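Local coordinates for uncharacterized protein (Candida albicans, PDB 5K04) that probably serves as the non-catalytic MDM20/NAA25-type subunit of the NatB N-terminal acetyltransferase complex, an almost wholly helical scaffold for its catalytic partner, at residues Lys514-Ser519 / Leu579-Val584; Ala461-Tyr466 / Asp525-Tyr530. All blocks are in the same frame, centred on the assembly; numbering follows the deposited sequence.

How the contacts relate
Contacts 1 and 2 join successive layers of an all-helical array and lie about 11 Å apart between centres. Helices 506-521 and 525-537, neighbours in the chain, each supply one segment, and the four segments alternate along the sequence. Contact 1 sets 514-519 against 579-584 in the interior, and its tyrosine hydroxyl is hydrogen-bonded to Thr-520 and Glu-671. Contact 2, between 461-466 and 525-530, is partly buried, with Tyr-530 exposed. Each contact has an aliphatic carbon over a tyrosine face, but contact 2 adds a ring-to-ring touch. The two contacts meet through side-chain packing: Leu-516 touches Leu-528, and Trp-462 packs on Ile-515 and the aliphatic chain of Lys-514.

Contact 1. Residues Lys514-Ser519 / Leu579-Val584; sequences KILQIS and LVYSIV
Leu-516 lies over one face of the Tyr-581 ring, a CH-pi contact in which its CB sits 3.9 Å from the ring centroid and 14° off the normal. The approach is displaced toward the CE2-CZ side of the ring, with CB 3.9 Å from Tyr-581 CE2. One branch of the leucine extends the overlap toward the root of the ring, bringing Leu-516 CD1 to 4.0 Å from Tyr-581 CG. A chi1 of -70° puts CG of Leu-516 beside the backbone N, and with chi2 extended (166°) CD1 is sent along the ring; the two side chains run antiparallel alongside one another. The phenol thus runs on to the backbone of helix 506-521, where Tyr-581 OH comes to 3.6 Å from Leu-516 O without forming a hydrogen bond. Its polar partners lie just beyond: Thr-520 OG1 and Glu-671 OE2 both hydrogen-bond to the hydroxyl, while OE1 of the same glutamate accepts from Gln-517 NE2. Helix 661-682 therefore links the two packed helices through one carboxylate, and Leu-535 of helix 525-537 also touches the tyrosine. The result is helix-to-helix packing, consistent with a TPR-like helical array. Apolar contact covers one tyrosine face while hydrogen bonds restrain its hydroxyl end, and the two donors would probably help stabilise a negative charge on Glu-671.

Contact 2. Residues Ala461-Tyr466 / Asp525-Tyr530; sequences AWVDIY and DGYLNY
Val-463 CG2 stands almost exactly over the middle of the Tyr-527 ring, 3.8 Å from its centroid and only 3° off the normal. This is the broader part of the contact, one methyl covering a whole ring face: it is nearly equidistant from all six ring carbons, with Val-463 CG2 to Tyr-527 CZ at 4.0 Å. The valine's chi1 of 170° turns CG1 anti to the backbone N and leaves CG2 for the aromatic face. Beyond the ring, Tyr-527 OH hydrogen-bonds to Asp-460 OD1, about one turn back on the valine's own helix, and Lys-456 and Leu-459 add further packing. Tyr-527 therefore lies along helix 456-485 with one face and the hydroxyl engaged.

One turn further on, the contact narrows to a touch at a ring rim on the solvent side. Tyr-466 and Tyr-530 reach toward each other from the two helices, and Tyr-466 CE2 meets the edge of the Tyr-530 ring, 3.6 Å from CE1 of Tyr-530. Their hydroxyls do not hydrogen-bond to each other, the Tyr-466 OH to Tyr-530 OH distance being 4.0 Å. Tyr-466 is buried and also makes an edge-to-face contact with Phe-531, whereas Tyr-530 is exposed and leans on Leu-470. Such packing joins helices 456-485 and 525-537 within the probably TPR-related array. Dispersion and CH-pi forces supply the direct contact, while the Tyr-527 to Asp-460 bond gives the Val-463/Tyr-527 part a directional restraint.

Contact 1. Residues Lys514-Ser519 / Leu579-Val584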
loop_
_atom_site.group_PDB
_atom_site.type_symbol
_atom_site.label_atom_id
_atom_site.label_comp_id
_atom_site.label_asym_id
_atom_site.label_seq_id
_atom_site.Cartn_x
_atom_site.Cartn_y
_atom_site.Cartn_z
ATOM N N LYS A 514 -0.865 -15.052 -10.137
ATOM C CA LYS A 514 -2.274 -15.372 -10.324
ATOM C C LYS A 514 -2.681 -15.279 -11.792
ATOM O O LYS A 514 -3.458 -16.105 -12.284
ATOM C CB LYS A 514 -3.112 -14.431 -9.464
ATOM C CG LYS A 514 -4.539 -14.852 -9.316
ATOM C CD LYS A 514 -4.699 -15.921 -8.242
ATOM C CE LYS A 514 -6.187 -16.140 -7.983
ATOM N NZ LYS A 514 -6.430 -17.137 -6.923
ATOM N N ILE A 515 -2.170 -14.277 -12.505
ATOM C CA ILE A 515 -2.424 -14.167 -13.938
ATOM C C ILE A 515 -1.878 -15.380 -14.675
ATOM O O ILE A 515 -2.533 -15.941 -15.570
ATOM C CB ILE A 515 -1.810 -12.865 -14.478
ATOM C CG1 ILE A 515 -2.643 -11.664 -14.014
ATOM C CG2 ILE A 515 -1.652 -12.937 -16.009
ATOM C CD1 ILE A 515 -1.892 -10.349 -14.122
ATOM N N LEU A 516 -0.649 -15.774 -14.343
ATOM C CA LEU A 516 -0.037 -16.918 -15.003
ATOM C C LEU A 516 -0.846 -18.183 -14.747
ATOM O O LEU A 516 -1.167 -18.925 -15.676
ATOM C CB LEU A 516 1.401 -17.073 -14.515
ATOM C CG LEU A 516 2.340 -15.970 -14.998
ATOM C CD1 LEU A 516 3.654 -15.973 -14.212
ATOM C CD2 LEU A 516 2.574 -16.164 -16.481
ATOM N N GLN A 517 -1.242 -18.402 -13.492
ATOM C CA GLN A 517 -1.943 -19.628 -13.125
ATOM C C GLN A 517 -3.248 -19.765 -13.896
ATOM O O GLN A 517 -3.527 -20.815 -14.485
ATOM C CB GLN A 517 -2.210 -19.648 -11.614
ATOM C CG GLN A 517 -3.120 -20.801 -11.185
ATOM C CD GLN A 517 -3.310 -20.876 -9.688
ATOM O OE1 GLN A 517 -4.194 -20.218 -9.129
ATOM N NE2 GLN A 517 -2.477 -21.684 -9.023
ATOM N N ILE A 518 -4.067 -18.709 -13.888
ATOM C CA ILE A 518 -5.351 -18.743 -14.581
ATOM C C ILE A 518 -5.140 -18.838 -16.088
ATOM O O ILE A 518 -5.832 -19.596 -16.783
ATOM C CB ILE A 518 -6.181 -17.507 -14.168
ATOM C CG1 ILE A 518 -6.303 -17.463 -12.633
ATOM C CG2 ILE A 518 -7.580 -17.493 -14.818
ATOM C CD1 ILE A 518 -6.967 -16.199 -12.130
ATOM N N SER A 519 -4.153 -18.099 -16.611
ATOM C CA SER A 519 -3.819 -18.207 -18.030
ATOM C C SER A 519 -3.520 -19.647 -18.439
ATOM O O SER A 519 -3.970 -20.095 -19.497
ATOM C CB SER A 519 -2.628 -17.305 -18.374
ATOM O OG SER A 519 -3.049 -15.968 -18.524
ATOM N N LEU A 579 9.330 -18.591 -10.088
ATOM C CA LEU A 579 10.501 -19.366 -10.491
ATOM C C LEU A 579 10.117 -20.457 -11.476
ATOM O O LEU A 579 10.753 -20.605 -12.531
ATOM C CB LEU A 579 11.183 -19.964 -9.268
ATOM C CG LEU A 579 11.718 -18.898 -8.306
ATOM C CD1 LEU A 579 12.374 -19.530 -7.091
ATOM C CD2 LEU A 579 12.709 -18.018 -9.033
ATOM N N VAL A 580 9.063 -21.219 -11.159
ATOM C CA VAL A 580 8.604 -22.281 -12.058
ATOM C C VAL A 580 8.466 -21.741 -13.475
ATOM O O VAL A 580 9.050 -22.270 -14.426
ATOM C CB VAL A 580 7.273 -22.890 -11.561
ATOM C CG1 VAL A 580 6.634 -23.768 -12.657
ATOM C CG2 VAL A 580 7.481 -23.717 -10.308
ATOM N N TYR A 581 7.695 -20.666 -13.629
ATOM C CA TYR A 581 7.464 -20.133 -14.965
ATOM C C TYR A 581 8.754 -19.589 -15.566
ATOM O O TYR A 581 8.988 -19.721 -16.770
ATOM C CB TYR A 581 6.358 -19.069 -14.916
ATOM C CG TYR A 581 4.976 -19.688 -14.799
ATOM C CD1 TYR A 581 4.300 -20.148 -15.929
ATOM C CD2 TYR A 581 4.350 -19.821 -13.571
ATOM C CE1 TYR A 581 3.035 -20.724 -15.841
ATOM C CE2 TYR A 581 3.083 -20.392 -13.472
ATOM C CZ TYR A 581 2.434 -20.854 -14.613
ATOM O OH TYR A 581 1.182 -21.424 -14.507
ATOM N N SER A 582 9.617 -19.004 -14.733
ATOM C CA SER A 582 10.900 -18.504 -15.217
ATOM C C SER A 582 11.766 -19.640 -15.745
ATOM O O SER A 582 12.482 -19.477 -16.742
ATOM C CB SER A 582 11.625 -17.762 -14.094
ATOM O OG SER A 582 10.841 -16.697 -13.578
ATOM N N ILE A 583 11.704 -20.800 -15.089
ATOM C CA ILE A 583 12.520 -21.949 -15.474
ATOM C C ILE A 583 11.959 -22.621 -16.722
ATOM O O ILE A 583 12.691 -22.904 -17.673
ATOM C CB ILE A 583 12.611 -22.934 -14.297
ATOM C CG1 ILE A 583 13.392 -22.290 -13.149
ATOM C CG2 ILE A 583 13.222 -24.246 -14.755
ATOM C CD1 ILE A 583 13.078 -22.852 -11.764
ATOM N N VAL A 584 10.652 -22.884 -16.724
ATOM C CA VAL A 584 9.968 -23.436 -17.893
ATOM C C VAL A 584 10.391 -22.707 -19.163
ATOM O O VAL A 584 10.673 -23.329 -20.197
ATOM C CB VAL A 584 8.443 -23.358 -17.688
ATOM C CG1 VAL A 584 7.715 -23.646 -18.996
ATOM C CG2 VAL A 584 8.010 -24.303 -16.589
#

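Contact 2. Residues Ala461-Tyr466 / Asp525-Tyr530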
loop_
_atom_site.group_PDB
_atom_site.type_symbol
_atom_site.label_atom_id
_atom_site.label_comp_id
_atom_site.label_asym_id
_atom_site.label_seq_id
_atom_site.Cartn_x
_atom_site.Cartn_y
_atom_site.Cartn_z
ATOM N N ALA A 461 -9.898 -9.257 -14.662
ATOM C CA ALA A 461 -9.827 -8.371 -13.503
ATOM C C ALA A 461 -8.404 -8.292 -12.957
ATOM O O ALA A 461 -7.926 -7.209 -12.590
ATOM C CB ALA A 461 -10.797 -8.844 -12.422
ATOM N N TRP A 462 -7.704 -9.430 -12.912
ATOM C CA TRP A 462 -6.316 -9.428 -12.451
ATOM C C TRP A 462 -5.408 -8.619 -13.372
ATOM O O TRP A 462 -4.518 -7.903 -12.905
ATOM C CB TRP A 462 -5.798 -10.855 -12.339
ATOM C CG TRP A 462 -6.262 -11.534 -11.100
ATOM C CD1 TRP A 462 -7.182 -12.544 -11.007
ATOM C CD2 TRP A 462 -5.837 -11.253 -9.766
ATOM N NE1 TRP A 462 -7.343 -12.911 -9.692
ATOM C CE2 TRP A 462 -6.537 -12.129 -8.909
ATOM C CE3 TRP A 462 -4.934 -10.347 -9.210
ATOM C CZ2 TRP A 462 -6.354 -12.132 -7.535
ATOM C CZ3 TRP A 462 -4.760 -10.339 -7.818
ATOM C CH2 TRP A 462 -5.462 -11.230 -7.005
ATOM N N VAL A 463 -5.597 -8.746 -14.688
ATOM C CA VAL A 463 -4.828 -7.939 -15.630
ATOM C C VAL A 463 -5.089 -6.462 -15.374
ATOM O O VAL A 463 -4.178 -5.626 -15.452
ATOM C CB VAL A 463 -5.181 -8.341 -17.077
ATOM C CG1 VAL A 463 -4.596 -7.366 -18.079
ATOM C CG2 VAL A 463 -4.714 -9.756 -17.375
ATOM N N ASP A 464 -6.338 -6.128 -15.032
ATOM C CA ASP A 464 -6.687 -4.750 -14.707
ATOM C C ASP A 464 -5.939 -4.280 -13.464
ATOM O O ASP A 464 -5.451 -3.144 -13.409
ATOM C CB ASP A 464 -8.200 -4.645 -14.511
ATOM C CG ASP A 464 -8.688 -3.222 -14.529
ATOM O OD1 ASP A 464 -8.581 -2.574 -15.597
ATOM O OD2 ASP A 464 -9.179 -2.753 -13.476
ATOM N N ILE A 465 -5.820 -5.158 -12.468
ATOM C CA ILE A 465 -5.012 -4.869 -11.292
ATOM C C ILE A 465 -3.553 -4.658 -11.680
ATOM O O ILE A 465 -2.894 -3.734 -11.187
ATOM C CB ILE A 465 -5.186 -5.997 -10.257
ATOM C CG1 ILE A 465 -6.619 -5.999 -9.731
ATOM C CG2 ILE A 465 -4.233 -5.835 -9.105
ATOM C CD1 ILE A 465 -6.911 -7.058 -8.715
ATOM N N TYR A 466 -3.028 -5.499 -12.583
ATOM C CA TYR A 466 -1.652 -5.316 -13.046
ATOM C C TYR A 466 -1.465 -3.983 -13.771
ATOM O O TYR A 466 -0.395 -3.367 -13.665
ATOM C CB TYR A 466 -1.215 -6.465 -13.962
ATOM C CG TYR A 466 0.232 -6.287 -14.349
ATOM C CD1 TYR A 466 1.252 -6.635 -13.469
ATOM C CD2 TYR A 466 0.587 -5.726 -15.570
ATOM C CE1 TYR A 466 2.602 -6.438 -13.795
ATOM C CE2 TYR A 466 1.931 -5.527 -15.910
ATOM C CZ TYR A 466 2.932 -5.883 -15.020
ATOM O OH TYR A 466 4.262 -5.673 -15.351
ATOM N N ASP A 525 -3.253 -18.021 -24.108
ATOM C CA ASP A 525 -1.848 -17.661 -24.267
ATOM C C ASP A 525 -1.650 -16.191 -24.615
ATOM O O ASP A 525 -0.497 -15.745 -24.692
ATOM C CB ASP A 525 -1.189 -18.534 -25.346
ATOM C CG ASP A 525 -0.981 -19.977 -24.895
ATOM O OD1 ASP A 525 -1.432 -20.346 -23.789
ATOM O OD2 ASP A 525 -0.353 -20.744 -25.655
ATOM N N GLY A 526 -2.736 -15.436 -24.825
ATOM C CA GLY A 526 -2.590 -14.020 -25.129
ATOM C C GLY A 526 -1.826 -13.273 -24.053
ATOM O O GLY A 526 -0.915 -12.495 -24.343
ATOM N N TYR A 527 -2.165 -13.530 -22.791
ATOM C CA TYR A 527 -1.523 -12.836 -21.681
ATOM C C TYR A 527 -0.199 -13.474 -21.287
ATOM O O TYR A 527 0.699 -12.778 -20.795
ATOM C CB TYR A 527 -2.452 -12.818 -20.466
ATOM C CG TYR A 527 -3.734 -12.038 -20.654
ATOM C CD1 TYR A 527 -3.732 -10.753 -21.210
ATOM C CD2 TYR A 527 -4.952 -12.590 -20.269
ATOM C CE1 TYR A 527 -4.921 -10.042 -21.370
ATOM C CE2 TYR A 527 -6.141 -11.897 -20.427
ATOM C CZ TYR A 527 -6.126 -10.627 -20.973
ATOM O OH TYR A 527 -7.321 -9.953 -21.117
ATOM N N LEU A 528 -0.065 -14.785 -21.495
ATOM C CA LEU A 528 1.079 -15.522 -20.965
ATOM C C LEU A 528 2.405 -14.965 -21.477
ATOM O O LEU A 528 3.366 -14.836 -20.713
ATOM C CB LEU A 528 0.933 -16.998 -21.326
ATOM C CG LEU A 528 2.039 -17.956 -20.891
ATOM C CD1 LEU A 528 1.836 -18.397 -19.448
ATOM C CD2 LEU A 528 2.072 -19.147 -21.822
ATOM N N ASN A 529 2.471 -14.619 -22.768
ATOM C CA ASN A 529 3.722 -14.171 -23.380
ATOM C C ASN A 529 4.188 -12.822 -22.836
ATOM O O ASN A 529 5.390 -12.538 -22.821
ATOM C CB ASN A 529 3.541 -14.096 -24.897
ATOM C CG ASN A 529 4.813 -13.693 -25.630
ATOM O OD1 ASN A 529 5.193 -12.517 -25.657
ATOM N ND2 ASN A 529 5.466 -14.672 -26.255
ATOM N N TYR A 530 3.255 -11.966 -22.420
ATOM C CA TYR A 530 3.643 -10.680 -21.852
ATOM C C TYR A 530 4.257 -10.854 -20.469
ATOM O O TYR A 530 5.222 -10.162 -20.118
ATOM C CB TYR A 530 2.429 -9.748 -21.789
ATOM C CG TYR A 530 2.696 -8.431 -21.086
ATOM C CD1 TYR A 530 2.564 -8.309 -19.699
ATOM C CD2 TYR A 530 3.074 -7.309 -21.802
ATOM C CE1 TYR A 530 2.813 -7.108 -19.059
ATOM C CE2 TYR A 530 3.312 -6.098 -21.163
ATOM C CZ TYR A 530 3.181 -6.006 -19.799
ATOM O OH TYR A 530 3.434 -4.813 -19.171
#